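Local structure of endoglucanase, glycoside hydrolase family 5 protein (Cytophaga hutchinsonii, 5IHS) at residues L57-S60 against Q61-G64; Y66-S69 against D70-K73; V72-R76 against D77-C81; Y124-H127 against E128-K131; S312-L315 against V316-L320. The protein is an endoglucanase that probably hydrolyses internal beta-1,4-glycosidic bonds of cellulose and may help its bacterium live on crystalline cellulose. One frame throughout, in Å; residues are numbered along the deposited sequence. Where two conformers were deposited one is given.

Interaction 1: residues L57-S60 against Q61-G64; sequences LFWS and QWMG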
# COMPACT_ATOMS: atom_id res chain seq x y z
N LEU A 57 -3.83 4.77 -5.08
CA LEU A 57 -4.59 5.99 -5.27
C LEU A 57 -4.03 7.07 -4.35
O LEU A 57 -3.31 6.79 -3.38
CB LEU A 57 -6.07 5.71 -5.03
CG LEU A 57 -6.67 4.61 -5.92
CD1 LEU A 57 -8.07 4.23 -5.50
CD2 LEU A 57 -6.63 4.97 -7.39
N PHE A 58 -4.35 8.31 -4.66
CA PHE A 58 -3.94 9.47 -3.88
C PHE A 58 -4.99 9.73 -2.81
O PHE A 58 -6.09 9.17 -2.84
CB PHE A 58 -3.84 10.63 -4.88
CG PHE A 58 -3.26 11.95 -4.36
CD1 PHE A 58 -1.90 12.23 -4.50
CD2 PHE A 58 -4.09 12.97 -3.92
CE1 PHE A 58 -1.39 13.46 -4.12
CE2 PHE A 58 -3.57 14.21 -3.55
CZ PHE A 58 -2.23 14.45 -3.66
N TRP A 59 -4.66 10.60 -1.85
CA TRP A 59 -5.58 11.04 -0.80
C TRP A 59 -7.03 11.05 -1.26
O TRP A 59 -7.39 11.79 -2.18
CB TRP A 59 -5.23 12.46 -0.39
CG TRP A 59 -3.90 12.66 0.25
CD1 TRP A 59 -2.69 12.86 -0.36
CD2 TRP A 59 -3.66 12.75 1.65
NE1 TRP A 59 -1.72 13.06 0.59
CE2 TRP A 59 -2.29 12.99 1.83
CE3 TRP A 59 -4.49 12.65 2.77
CZ2 TRP A 59 -1.73 13.15 3.10
CZ3 TRP A 59 -3.93 12.81 4.02
CH2 TRP A 59 -2.57 13.06 4.18
N SER A 60 -7.89 10.28 -0.59
CA SER A 60 -9.26 10.09 -1.04
C SER A 60 -10.06 11.38 -1.06
O SER A 60 -10.98 11.51 -1.88
CB SER A 60 -9.95 9.06 -0.15
OG SER A 60 -9.95 9.44 1.22
N GLN A 61 -9.77 12.32 -0.16
CA GLN A 61 -10.58 13.53 -0.12
C GLN A 61 -10.22 14.52 -1.23
O GLN A 61 -10.99 15.45 -1.50
CB GLN A 61 -10.57 14.19 1.27
CG GLN A 61 -9.29 14.92 1.67
CD GLN A 61 -8.29 14.03 2.38
OE1 GLN A 61 -7.98 12.92 1.92
NE2 GLN A 61 -7.76 14.50 3.51
N TRP A 62 -9.07 14.33 -1.88
CA TRP A 62 -8.59 15.26 -2.89
C TRP A 62 -8.53 14.67 -4.30
O TRP A 62 -8.55 15.45 -5.26
CB TRP A 62 -7.22 15.81 -2.49
CG TRP A 62 -7.27 16.60 -1.20
CD1 TRP A 62 -8.25 17.46 -0.81
CD2 TRP A 62 -6.31 16.56 -0.14
NE1 TRP A 62 -7.96 17.97 0.43
CE2 TRP A 62 -6.78 17.44 0.86
CE3 TRP A 62 -5.11 15.88 0.06
CZ2 TRP A 62 -6.08 17.64 2.05
CZ3 TRP A 62 -4.42 16.09 1.24
CH2 TRP A 62 -4.90 16.97 2.22
N MET A 63 -8.49 13.35 -4.44
CA MET A 63 -8.50 12.68 -5.74
C MET A 63 -9.54 11.57 -5.76
O MET A 63 -9.36 10.52 -6.37
CB MET A 63 -7.11 12.17 -6.10
CG MET A 63 -6.10 13.26 -6.43
SD MET A 63 -6.37 13.96 -8.06
CE MET A 63 -5.41 15.47 -7.87
N GLY A 64 -10.67 11.81 -5.09
CA GLY A 64 -11.73 10.83 -4.97
C GLY A 64 -12.38 10.46 -6.28
O GLY A 64 -13.03 9.41 -6.36
O HOH W 1 -6.66 8.77 -6.51
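The indole of Trp-59 is covered on one face by Trp-62, whose CZ3 lies 3.4 Å from CD2 of Trp-59, offset toward the rim. The chain turns here, from Trp-59 to Met-63, in the loop after the first strand of the TIM barrel, 53-57. The two indoles run side by side and point the same way, but their planes meet obliquely, at 48°. OE1 of Gln-61 sits at the edge of the Trp-59 ring, 3.6 Å from CE3; it is buried here without a polar partner, while NE2 bonds to Met-92 O. Gln-61 also lays its CG over one face of the Trp-62 ring. The Phe-58 ring has CD1 of Trp-59 over one face and CB of Trp-62 at its edge, beside CE2. CG of Met-63 presses in obliquely, 3.2 Å from Phe-58 CD2, a tight fit, and its SD makes an oblique Met-aromatic contact with the same ring. Broad aromatic side chains can meet several neighbours at once: Trp-59 also meets His-125 edge-to-face, and Trp-282 touches both Phe-58 and Trp-59. Beneath the rings the turn is closed by Trp-59 O, which accepts two N-H groups. Trp-62 N, at 3.1 Å from that oxygen, lies above its carbonyl plane, whereas Met-63 N, at 3.0 Å, meets it nearly head-on, with a C=O...N angle of 174°.

Interaction 2: residues Y66-S69 against D70-K73; sequences YYNS and DVVK
Asn-68 reaches over the first turn of helix 69-77 as its N-cap, its side chain crossing that of Val-71 at about a right angle. From CB the chain turns so that CG lies between the backbone N and the carbonyl carbon (chi1 67°), folding the short amide back over the N-H groups that begin the helix. CG itself stays 4.0 Å from Val-71 N. One step on, OD1 accepts from Val-71 N at 2.9 Å in a fairly straight bond (N-H...O 164°), the donor tilted 31° from the amide's carbonyl plane. The same oxygen rests 3.3 Å from Asp-70 CB. The other branch, ND2, passes 3.8 Å from Val-71 CG2 and donates to Pro-300 O, which together with the capping bond fixes the way round the amide lies. Asparagine suits the place because it joins an acceptor for the helix to a donor for the neighbouring loop. Val-71 is also met from the preceding turn: its CG2 comes to the ring edge of Tyr-66, near CD1, and its CB packs on Tyr-66 O. A branched apolar residue fits this buried corner, while Tyr-66 sends its OH on to Ala-298 O. The helix connects the first two strands of the TIM barrel along the chain, with Val-72 facing Ala-112 of helix 99-116. Regular helical bonding starts with Val-72 N on Asn-68 O, and the next bond, Lys-73 N to Ser-69 O, measures 2.9 Å.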
# COMPACT_ATOMS: atom_id res chain seq x y z
N TYR A 66 -11.09 9.21 -8.78
CA TYR A 66 -10.49 7.98 -9.29
C TYR A 66 -10.84 6.75 -8.46
O TYR A 66 -10.41 5.64 -8.81
CB TYR A 66 -8.96 8.13 -9.40
CG TYR A 66 -8.55 9.20 -10.39
CD1 TYR A 66 -8.68 9.00 -11.76
CD2 TYR A 66 -8.05 10.42 -9.96
CE1 TYR A 66 -8.32 9.98 -12.67
CE2 TYR A 66 -7.71 11.41 -10.86
CZ TYR A 66 -7.84 11.19 -12.22
OH TYR A 66 -7.49 12.20 -13.10
N TYR A 67 -11.61 6.92 -7.39
CA TYR A 67 -11.98 5.80 -6.50
C TYR A 67 -13.22 5.11 -7.07
O TYR A 67 -14.34 5.23 -6.56
CB TYR A 67 -12.23 6.31 -5.07
CG TYR A 67 -10.97 6.53 -4.28
CD1 TYR A 67 -10.05 7.51 -4.64
CD2 TYR A 67 -10.70 5.76 -3.15
CE1 TYR A 67 -8.88 7.69 -3.93
CE2 TYR A 67 -9.53 5.94 -2.43
CZ TYR A 67 -8.62 6.89 -2.82
OH TYR A 67 -7.47 7.02 -2.09
N ASN A 68 -13.02 4.37 -8.16
CA ASN A 68 -14.16 3.79 -8.85
C ASN A 68 -13.76 2.49 -9.56
O ASN A 68 -12.58 2.18 -9.74
CB ASN A 68 -14.81 4.79 -9.82
CG ASN A 68 -13.91 5.14 -10.98
OD1 ASN A 68 -13.63 4.28 -11.82
ND2 ASN A 68 -13.46 6.39 -11.06
N SER A 69 -14.79 1.73 -9.93
CA SER A 69 -14.56 0.41 -10.50
C SER A 69 -13.94 0.46 -11.89
O SER A 69 -13.25 -0.49 -12.28
CB SER A 69 -15.85 -0.41 -10.50
OG SER A 69 -16.87 0.24 -11.18
N ASP A 70 -14.20 1.52 -12.66
CA ASP A 70 -13.57 1.63 -13.98
C ASP A 70 -12.05 1.75 -13.86
O ASP A 70 -11.31 1.10 -14.60
CB ASP A 70 -14.14 2.82 -14.75
CG ASP A 70 -15.60 2.64 -15.10
OD1 ASP A 70 -16.02 1.51 -15.44
OD2 ASP A 70 -16.35 3.64 -15.06
N VAL A 71 -11.58 2.57 -12.91
CA VAL A 71 -10.15 2.68 -12.66
C VAL A 71 -9.57 1.34 -12.21
O VAL A 71 -8.52 0.92 -12.69
CB VAL A 71 -9.87 3.81 -11.65
CG1 VAL A 71 -8.45 3.75 -11.09
CG2 VAL A 71 -10.12 5.16 -12.32
N VAL A 72 -10.23 0.66 -11.26
CA VAL A 72 -9.67 -0.60 -10.78
C VAL A 72 -9.57 -1.61 -11.92
O VAL A 72 -8.55 -2.31 -12.06
CB VAL A 72 -10.48 -1.14 -9.59
CG1 VAL A 72 -10.02 -2.54 -9.21
CG2 VAL A 72 -10.34 -0.19 -8.39
N LYS A 73 -10.61 -1.71 -12.76
CA LYS A 73 -10.56 -2.65 -13.88
C LYS A 73 -9.43 -2.30 -14.84
O LYS A 73 -8.72 -3.20 -15.32
CB LYS A 73 -11.90 -2.66 -14.62
CG LYS A 73 -11.95 -3.71 -15.71
CD LYS A 73 -13.31 -3.78 -16.37
CE LYS A 73 -13.32 -4.84 -17.46
NZ LYS A 73 -14.61 -4.81 -18.17

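Interaction 3: residues V72-R76 against D77-C81; sequences VKWLR and DDWKC
Trp-74 and Asp-78, one helical turn apart, each swing CG opposite their own backbone N (chi1 -175° and -176°), which lays the two side chains alongside each other. Asp-78 CB then sits over the six-membered ring of Trp-74, 3.6 Å from its centroid, in a CH-pi contact. The carboxylate continues across the same face, its plane only 17° from that of the indole. A water ties the group together: it accepts from NE1 of both Trp-74 and Trp-79 and donates to Asp-78 OD2, an oxygen that also receives a salt bridge from Arg-317. Trp-79 offers one face of its own ring to Leu-75 CD2, 4.1 Å from the centroid of the five-membered ring, so the indole joins a buried apolar side to a polar NE1. Arg-76 bends at chi3 and forms a salt bridge with its neighbour Asp-77, side-on. Both NE (2.8 Å) and NH2 (2.9 Å) donate to the single atom OD1 of Asp-77, which lies near the guanidinium plane, while NH1 goes to Lys-116 O. The backbone unwinds beneath. Asp-78 N binds Trp-74 O at 2.8 Å, but Cys-81 N reaches six residues back to Leu-75 O at 3.0 Å. Lys-80, with positive phi, makes the turn between them, and its long chain curls back until NZ donates to Asp-77 O at 2.7 Å. Ending a helix with a residue in left-handed conformation is a classic C-terminal cap. Here it turns the chain from helix 69-77 toward strand 83-89, the second strand of the TIM barrel.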
# COMPACT_ATOMS: atom_id res chain seq x y z
N VAL A 72 -10.23 0.66 -11.26
CA VAL A 72 -9.67 -0.60 -10.78
C VAL A 72 -9.57 -1.61 -11.92
O VAL A 72 -8.55 -2.31 -12.06
CB VAL A 72 -10.48 -1.14 -9.59
CG1 VAL A 72 -10.02 -2.54 -9.21
CG2 VAL A 72 -10.34 -0.19 -8.39
N LYS A 73 -10.61 -1.71 -12.76
CA LYS A 73 -10.56 -2.65 -13.88
C LYS A 73 -9.43 -2.30 -14.84
O LYS A 73 -8.72 -3.20 -15.32
CB LYS A 73 -11.90 -2.66 -14.62
CG LYS A 73 -11.95 -3.71 -15.71
CD LYS A 73 -13.31 -3.78 -16.37
CE LYS A 73 -13.32 -4.84 -17.46
NZ LYS A 73 -14.61 -4.81 -18.17
N TRP A 74 -9.25 -1.01 -15.14
CA TRP A 74 -8.20 -0.58 -16.04
C TRP A 74 -6.82 -0.85 -15.44
O TRP A 74 -5.89 -1.26 -16.15
CB TRP A 74 -8.38 0.91 -16.38
CG TRP A 74 -7.42 1.41 -17.40
CD1 TRP A 74 -6.35 2.21 -17.19
CD2 TRP A 74 -7.42 1.11 -18.80
NE1 TRP A 74 -5.68 2.45 -18.37
CE2 TRP A 74 -6.31 1.77 -19.37
CE3 TRP A 74 -8.25 0.34 -19.64
CZ2 TRP A 74 -6.02 1.70 -20.73
CZ3 TRP A 74 -7.95 0.28 -20.99
CH2 TRP A 74 -6.85 0.95 -21.52
N LEU A 75 -6.67 -0.62 -14.14
CA LEU A 75 -5.40 -0.93 -13.50
C LEU A 75 -5.07 -2.42 -13.60
O LEU A 75 -3.91 -2.79 -13.80
CB LEU A 75 -5.40 -0.47 -12.04
CG LEU A 75 -5.37 1.04 -11.84
CD1 LEU A 75 -5.53 1.37 -10.37
CD2 LEU A 75 -4.08 1.64 -12.37
N ARG A 76 -6.06 -3.30 -13.46
CA ARG A 76 -5.81 -4.72 -13.65
C ARG A 76 -5.50 -5.04 -15.11
O ARG A 76 -4.52 -5.72 -15.41
CB ARG A 76 -7.03 -5.54 -13.20
CG ARG A 76 -6.83 -7.05 -13.37
CD ARG A 76 -8.12 -7.81 -13.18
NE ARG A 76 -9.00 -7.56 -14.31
CZ ARG A 76 -10.17 -8.13 -14.51
NH1 ARG A 76 -10.66 -8.98 -13.61
NH2 ARG A 76 -10.86 -7.85 -15.61
N ASP A 77 -6.36 -4.59 -16.03
CA ASP A 77 -6.29 -5.07 -17.40
C ASP A 77 -5.15 -4.43 -18.19
O ASP A 77 -4.51 -5.10 -19.00
CB ASP A 77 -7.58 -4.76 -18.16
CG ASP A 77 -8.77 -5.56 -17.67
OD1 ASP A 77 -8.60 -6.56 -16.93
OD2 ASP A 77 -9.90 -5.19 -18.07
N ASP A 78 -4.90 -3.14 -17.99
CA ASP A 78 -3.89 -2.43 -18.76
C ASP A 78 -2.58 -2.25 -17.99
O ASP A 78 -1.51 -2.37 -18.58
CB ASP A 78 -4.42 -1.05 -19.20
CG ASP A 78 -3.43 -0.32 -20.07
OD1 ASP A 78 -3.24 -0.74 -21.23
OD2 ASP A 78 -2.81 0.65 -19.59
N TRP A 79 -2.65 -1.93 -16.71
CA TRP A 79 -1.43 -1.77 -15.92
C TRP A 79 -0.94 -3.08 -15.31
O TRP A 79 0.18 -3.12 -14.80
CB TRP A 79 -1.62 -0.72 -14.82
CG TRP A 79 -1.72 0.70 -15.32
CD1 TRP A 79 -2.54 1.17 -16.31
CD2 TRP A 79 -0.98 1.83 -14.86
NE1 TRP A 79 -2.35 2.51 -16.50
CE2 TRP A 79 -1.38 2.94 -15.63
CE3 TRP A 79 0.01 2.00 -13.89
CZ2 TRP A 79 -0.83 4.20 -15.46
CZ3 TRP A 79 0.56 3.26 -13.73
CH2 TRP A 79 0.14 4.33 -14.51
N LYS A 80 -1.74 -4.14 -15.33
CA LYS A 80 -1.36 -5.43 -14.76
C LYS A 80 -1.08 -5.33 -13.26
O LYS A 80 -0.24 -6.06 -12.72
CB LYS A 80 -0.19 -6.08 -15.51
CG LYS A 80 -0.36 -6.08 -17.03
CD LYS A 80 -1.64 -6.74 -17.52
CE LYS A 80 -1.69 -6.74 -19.04
NZ LYS A 80 -2.96 -7.28 -19.58
N CYS A 81 -1.82 -4.48 -12.56
CA CYS A 81 -1.74 -4.46 -11.10
C CYS A 81 -2.29 -5.75 -10.50
O CYS A 81 -3.38 -6.21 -10.87
CB CYS A 81 -2.55 -3.30 -10.54
SG CYS A 81 -1.91 -1.67 -10.84
O HOH W 2 -3.08 3.36 -19.13
O HOH W 3 -4.73 -8.26 -16.85

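Interaction 4: residues Y124-H127 against E128-K131; sequences YHSH and EAQK
Ser-126 and Glu-128 supply the hydrogen bond of this contact: Glu-128 N donates to Ser-126 OG at 2.9 Å, with an almost straight N-H...O angle of 168°. A serine oxygen taking the N-H two residues on is an ST turn, and it bends the chain as it leaves strand 119-125, the third of the TIM barrel. The hydroxyl is put there by a chi1 of 178°, which carries OG away from the residue's own backbone N. OG also bonds to Glu-91 OE2, and the other oxygen of that carboxylate takes His-127 N. Two turns of backbone flank the bend. Before it, Ser-126 N returns to Tyr-124 O at 2.9 Å in an inverse gamma turn centred on His-125; after it, Lys-131 N binds Glu-128 O at 3.0 Å as a short 3-10 segment. In the apolar part, Ala-129 CB meets the ring of Tyr-124 at its edge, 4.0 Å from CE2, and both residues pack on Tyr-174 of helix 167-185, where alanine's small methyl fits. One water lies 2.7 Å from Tyr-124 OH, and another donates to His-127 O at 2.8 Å while accepting from Gln-130 NE2. Serine suits the bend because its oxygen can accept from the turn and, probably, give its own proton to Glu-91. The chemistry is consistent with a bend steadied by the Glu-91 carboxylate through both of its oxygens.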
# COMPACT_ATOMS: atom_id res chain seq x y z
N TYR A 124 -5.30 3.59 6.13
CA TYR A 124 -5.67 4.68 7.02
C TYR A 124 -4.58 5.73 6.87
O TYR A 124 -3.51 5.65 7.49
CB TYR A 124 -5.78 4.15 8.44
CG TYR A 124 -6.58 4.99 9.40
CD1 TYR A 124 -7.97 5.06 9.30
CD2 TYR A 124 -5.97 5.70 10.42
CE1 TYR A 124 -8.72 5.82 10.18
CE2 TYR A 124 -6.72 6.46 11.31
CZ TYR A 124 -8.10 6.51 11.18
OH TYR A 124 -8.88 7.26 12.04
N HIS A 125 -4.83 6.70 5.99
CA HIS A 125 -3.78 7.56 5.45
C HIS A 125 -3.58 8.76 6.37
O HIS A 125 -3.99 9.89 6.08
CB HIS A 125 -4.08 7.94 4.00
CG HIS A 125 -2.86 8.35 3.24
ND1 HIS A 125 -1.99 7.43 2.69
CD2 HIS A 125 -2.37 9.58 2.95
CE1 HIS A 125 -1.03 8.09 2.07
NE2 HIS A 125 -1.22 9.39 2.22
N SER A 126 -2.96 8.47 7.50
CA SER A 126 -2.78 9.40 8.60
C SER A 126 -1.31 9.56 8.97
O SER A 126 -0.51 8.62 8.82
CB SER A 126 -3.53 8.90 9.84
OG SER A 126 -3.36 9.75 10.96
N HIS A 127 -0.98 10.75 9.49
CA HIS A 127 0.30 11.06 10.11
C HIS A 127 0.20 11.17 11.63
O HIS A 127 1.19 11.52 12.28
CB HIS A 127 0.86 12.39 9.57
CG HIS A 127 1.25 12.35 8.12
ND1 HIS A 127 2.14 11.44 7.61
CD2 HIS A 127 0.86 13.13 7.08
CE1 HIS A 127 2.29 11.66 6.31
NE2 HIS A 127 1.53 12.69 5.97
N GLU A 128 -0.97 10.90 12.21
CA GLU A 128 -1.15 11.11 13.65
C GLU A 128 -2.28 10.24 14.19
O GLU A 128 -3.07 10.65 15.04
CB GLU A 128 -1.37 12.59 13.96
CG GLU A 128 -2.58 13.20 13.30
CD GLU A 128 -2.79 14.64 13.73
OE1 GLU A 128 -1.80 15.39 13.77
OE2 GLU A 128 -3.94 15.01 14.04
N ALA A 129 -2.32 8.99 13.74
CA ALA A 129 -3.44 8.11 14.06
C ALA A 129 -3.59 7.89 15.56
O ALA A 129 -4.71 7.73 16.05
CB ALA A 129 -3.27 6.77 13.33
N GLN A 130 -2.48 7.87 16.29
CA GLN A 130 -2.53 7.59 17.72
C GLN A 130 -3.30 8.65 18.49
O GLN A 130 -3.66 8.40 19.64
CB GLN A 130 -1.12 7.45 18.30
CG GLN A 130 -0.33 8.75 18.52
CD GLN A 130 0.23 9.33 17.24
OE1 GLN A 130 0.22 8.69 16.20
NE2 GLN A 130 0.78 10.53 17.33
N LYS A 131 -3.53 9.83 17.90
CA LYS A 131 -4.28 10.88 18.58
C LYS A 131 -5.77 10.61 18.62
O LYS A 131 -6.45 11.17 19.49
CB LYS A 131 -4.02 12.22 17.90
CG LYS A 131 -2.58 12.68 17.99
CD LYS A 131 -2.43 14.11 17.52
CE LYS A 131 -0.96 14.51 17.43
NZ LYS A 131 -0.20 14.17 18.67
O HOH W 4 -7.34 8.37 13.93
O HOH W 5 2.13 11.54 14.88

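Interaction 5: residues S312-L315 against V316-L320; sequences SGKL and VRDDL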
# COMPACT_ATOMS: atom_id res chain seq x y z
N SER A 312 6.84 9.44 -14.91
CA SER A 312 6.76 8.54 -13.77
C SER A 312 5.76 7.41 -14.03
O SER A 312 6.06 6.23 -13.79
CB SER A 312 6.37 9.33 -12.53
OG SER A 312 6.34 8.51 -11.38
N GLY A 313 4.57 7.77 -14.53
CA GLY A 313 3.57 6.75 -14.81
C GLY A 313 4.05 5.72 -15.82
O GLY A 313 3.82 4.52 -15.66
N LYS A 314 4.72 6.18 -16.88
CA LYS A 314 5.23 5.26 -17.89
C LYS A 314 6.24 4.30 -17.29
O LYS A 314 6.21 3.09 -17.57
CB LYS A 314 5.87 6.02 -19.05
CG LYS A 314 6.73 5.14 -19.93
CD LYS A 314 7.28 5.87 -21.13
CE LYS A 314 8.26 4.99 -21.92
NZ LYS A 314 7.67 3.66 -22.26
N LEU A 315 7.16 4.81 -16.47
CA LEU A 315 8.18 3.97 -15.87
C LEU A 315 7.54 2.87 -15.03
O LEU A 315 7.88 1.68 -15.14
CB LEU A 315 9.10 4.84 -15.00
CG LEU A 315 10.29 4.13 -14.35
CD1 LEU A 315 11.33 5.18 -13.98
CD2 LEU A 315 9.90 3.34 -13.11
N VAL A 316 6.59 3.26 -14.17
CA VAL A 316 5.98 2.32 -13.24
C VAL A 316 5.09 1.33 -13.97
O VAL A 316 5.09 0.13 -13.66
CB VAL A 316 5.22 3.13 -12.18
CG1 VAL A 316 4.32 2.27 -11.36
CG2 VAL A 316 6.23 3.92 -11.34
N ARG A 317 4.29 1.82 -14.92
CA ARG A 317 3.42 0.94 -15.70
C ARG A 317 4.24 -0.07 -16.49
O ARG A 317 3.88 -1.26 -16.58
CB ARG A 317 2.53 1.76 -16.63
CG ARG A 317 1.65 0.92 -17.54
CD ARG A 317 0.75 1.82 -18.40
NE ARG A 317 0.02 1.09 -19.43
CZ ARG A 317 0.51 0.76 -20.62
NH1 ARG A 317 1.75 1.08 -20.98
NH2 ARG A 317 -0.24 0.08 -21.47
N ASP A 318 5.35 0.37 -17.08
CA ASP A 318 6.18 -0.57 -17.82
C ASP A 318 6.72 -1.67 -16.91
O ASP A 318 6.76 -2.84 -17.31
CB ASP A 318 7.34 0.17 -18.50
CG ASP A 318 6.91 0.99 -19.73
OD1 ASP A 318 5.75 0.88 -20.18
OD2 ASP A 318 7.79 1.74 -20.26
N ASP A 319 7.15 -1.32 -15.69
CA ASP A 319 7.64 -2.32 -14.74
C ASP A 319 6.53 -3.30 -14.35
O ASP A 319 6.75 -4.51 -14.31
CB ASP A 319 8.24 -1.62 -13.52
CG ASP A 319 8.66 -2.59 -12.42
OD1 ASP A 319 9.77 -3.16 -12.54
OD2 ASP A 319 7.89 -2.78 -11.44
N LEU A 320 5.32 -2.79 -14.09
CA LEU A 320 4.19 -3.67 -13.77
C LEU A 320 3.89 -4.64 -14.91
O LEU A 320 3.67 -5.83 -14.68
CB LEU A 320 2.94 -2.85 -13.46
CG LEU A 320 2.97 -2.05 -12.16
CD1 LEU A 320 1.79 -1.11 -12.08
CD2 LEU A 320 2.99 -2.97 -10.97
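Gly-313 O receives Arg-317 N at 2.8 Å, and Arg-317 CB rests 3.2 Å from the same oxygen. Similar bonds join Ser-312 O to Val-316 N, Lys-314 O to Asp-318 N, and Leu-315 O to Asp-319 N, the regular i to i+4 ladder of an alpha helix. Lys-314 and Asp-318, also four residues apart, form a salt bridge in one of two modelled lysine conformers, so it is probably only part-time. In this conformer the lysine chain runs out extended from CG and bends only at its last torsion (chi4 52°), bringing NZ to 2.8 Å from Asp-318 OD2 on the syn lone pair. Asp-318, with CG beside its backbone N, leans back so that its CG comes within 3.1 Å of Lys-314 O. A long, flexible lysine can span one turn to a short acid on the solvent side. Elsewhere, Val-316 packs CG2 at 3.4 Å on Ser-312 O and faces Met-55 of strand 53-57, while Leu-315 turns to Pro-262 and Tyr-269 of helix 262-274. Buried Gly-313 has its carbonyl close to Trp-79. Two further charges have partners beyond these residues: buried Asp-319 binds Lys-323 and Tyr-279, and Arg-317 pairs with Asp-78. Apolar side chains on one flank and a salt bridge along the other make this an amphipathic helix, 311-329, which follows the last strand, 279-284, and packs on the outside of the TIM barrel.

Interactions 1, 2 and 3 follow one another along the first strand-to-strand connection of the barrel, interactions 2 and 3 sharing Val-72 and Lys-73 on helix 69-77. Tyr-67 of interaction 2 reaches interaction 1 through its OH, 2.7 Å from Phe-58 O, a probable hydrogen bond. Interaction 3 meets interaction 5 through the salt bridge of Asp-78 OD2 with Arg-317 NE at 2.9 Å, which joins the first barrel helix to the last. Interactions 1 and 4 both follow C-terminal strand ends, the side where TIM-barrel enzymes carry their active sites; they touch where Trp-59 CZ3 lies 3.6 Å from His-125 O. Interaction 4 lies across the molecule, its centre about 29 Å from those of interactions 3 and 5.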